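Local coordinates for PmoF1 (Methylocystis sp. ATCC 49242, PDB 6P1E), which binds copper through its PCuAC domain, which forms a dimer, and probably serves methane-oxidizing bacteria as a copper chaperone, at residues E4-G8 and K9-E13. Sequence-based numbering, arbitrary orientation.
Sequences EYDVG and KLKVE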
# COMPACT_ATOMS: atom_id res chain seq x y z
N GLU B 4 -6.09 1.46 -10.40
CA GLU B 4 -5.20 0.49 -11.02
C GLU B 4 -5.02 0.81 -12.49
O GLU B 4 -5.94 1.26 -13.17
CB GLU B 4 -5.71 -0.94 -10.84
CG GLU B 4 -7.06 -1.25 -11.48
CD GLU B 4 -7.47 -2.69 -11.25
OE1 GLU B 4 -6.58 -3.56 -11.17
OE2 GLU B 4 -8.69 -2.96 -11.15
N TYR B 5 -3.80 0.59 -12.98
CA TYR B 5 -3.42 0.90 -14.35
C TYR B 5 -2.78 -0.31 -15.00
O TYR B 5 -1.87 -0.92 -14.44
CB TYR B 5 -2.48 2.10 -14.38
CG TYR B 5 -3.08 3.32 -13.73
CD1 TYR B 5 -3.78 4.26 -14.49
CD2 TYR B 5 -2.97 3.53 -12.36
CE1 TYR B 5 -4.34 5.37 -13.90
CE2 TYR B 5 -3.53 4.65 -11.77
CZ TYR B 5 -4.21 5.56 -12.54
OH TYR B 5 -4.77 6.67 -11.95
N ASP B 6 -3.25 -0.65 -16.19
CA ASP B 6 -2.73 -1.78 -16.94
C ASP B 6 -1.80 -1.28 -18.04
O ASP B 6 -2.11 -0.29 -18.71
CB ASP B 6 -3.86 -2.60 -17.56
CG ASP B 6 -4.85 -3.10 -16.54
OD1 ASP B 6 -4.44 -3.79 -15.58
OD2 ASP B 6 -6.06 -2.80 -16.68
N VAL B 7 -0.66 -1.93 -18.19
CA VAL B 7 0.20 -1.70 -19.35
C VAL B 7 0.85 -3.03 -19.74
O VAL B 7 1.50 -3.69 -18.92
CB VAL B 7 1.26 -0.61 -19.06
CG1 VAL B 7 2.16 -0.99 -17.88
CG2 VAL B 7 2.09 -0.33 -20.31
N GLY B 8 0.65 -3.43 -20.99
CA GLY B 8 1.03 -4.77 -21.41
C GLY B 8 0.37 -5.78 -20.48
O GLY B 8 -0.83 -5.70 -20.22
N LYS B 9 1.17 -6.71 -19.97
CA LYS B 9 0.68 -7.70 -19.02
C LYS B 9 1.04 -7.33 -17.58
O LYS B 9 0.98 -8.16 -16.68
CB LYS B 9 1.23 -9.09 -19.36
CG LYS B 9 0.74 -9.61 -20.70
CD LYS B 9 1.12 -11.06 -20.91
CE LYS B 9 0.65 -11.56 -22.27
NZ LYS B 9 -0.82 -11.40 -22.46
N LEU B 10 1.43 -6.07 -17.38
CA LEU B 10 1.67 -5.54 -16.05
C LEU B 10 0.43 -4.85 -15.50
O LEU B 10 -0.37 -4.30 -16.26
CB LEU B 10 2.84 -4.54 -16.05
CG LEU B 10 4.13 -4.96 -16.74
CD1 LEU B 10 5.17 -3.85 -16.62
CD2 LEU B 10 4.66 -6.26 -16.15
N LYS B 11 0.28 -4.88 -14.19
CA LYS B 11 -0.75 -4.11 -13.52
C LYS B 11 -0.10 -3.30 -12.42
O LYS B 11 0.61 -3.85 -11.57
CB LYS B 11 -1.85 -5.01 -12.94
CG LYS B 11 -2.59 -5.84 -13.98
CD LYS B 11 -3.94 -6.30 -13.46
CE LYS B 11 -4.67 -7.14 -14.49
NZ LYS B 11 -5.93 -7.73 -13.96
N VAL B 12 -0.35 -2.00 -12.44
CA VAL B 12 0.13 -1.11 -11.39
C VAL B 12 -1.07 -0.80 -10.51
O VAL B 12 -2.00 -0.12 -10.94
CB VAL B 12 0.73 0.19 -11.96
CG1 VAL B 12 1.19 1.12 -10.84
CG2 VAL B 12 1.89 -0.13 -12.90
N GLU B 13 -1.02 -1.27 -9.27
CA GLU B 13 -2.17 -1.20 -8.40
C GLU B 13 -1.94 -0.21 -7.27
O GLU B 13 -0.88 -0.18 -6.64
CB GLU B 13 -2.50 -2.60 -7.86
CG GLU B 13 -2.84 -3.58 -8.97
CD GLU B 13 -3.23 -4.96 -8.47
OE1 GLU B 13 -3.40 -5.13 -7.25
OE2 GLU B 13 -3.38 -5.88 -9.31
O HOH W 1 -2.11 -5.76 -17.73
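K9 follows G8 in the type II' turn from V7 to L10, the two-residue G8-K9 loop that closes the beta hairpin of strands 4-7 and 10-18; G8 takes the positive phi (54°) of such a turn. L10 pairs with V7 through two backbone bonds, L10 N to V7 O (2.8 Å) and V7 N to L10 O (3.1 Å). A water also donates to L10 O (2.7 Å) and to G8 O, bridging turn and strand. The L10 side chain runs alongside that of V7, CB to V7 CG1 4.1 Å, and both rest on F107 and A110. K11 emerges on the other face, beside D6 and pointing the same way. With CG anti to the carbonyl carbon (chi1 -61°) and the chain extended beyond it, its methylenes pass D6 OD1, which is 3.2 Å from K11 CG but 4.5 Å from K11 NZ, too far for a salt bridge. V12 forms the second hydrogen-bonded pair, with Y5: V12 N reaches Y5 O (2.7 Å) in an almost straight bond, 176° at the hydrogen, and V12 O accepts from Y5 N while lying near the plane of the Y5 ring, at its edge. E13, opposite E4, ends the segment at the copper site it shares with H34, its OE2 4.4 Å from E4 OE1; E4 packs on M2 and E13 on H14 of the second subunit. Y5, V7, L10 and V12 thus turn to strands 100-107 and 111-120, with Y5 OH hydrogen-bonded to D116 N, while on the charged face copper(II) at E13 and the nearby K11 ammonium would probably offset the repulsion between E4 and E13.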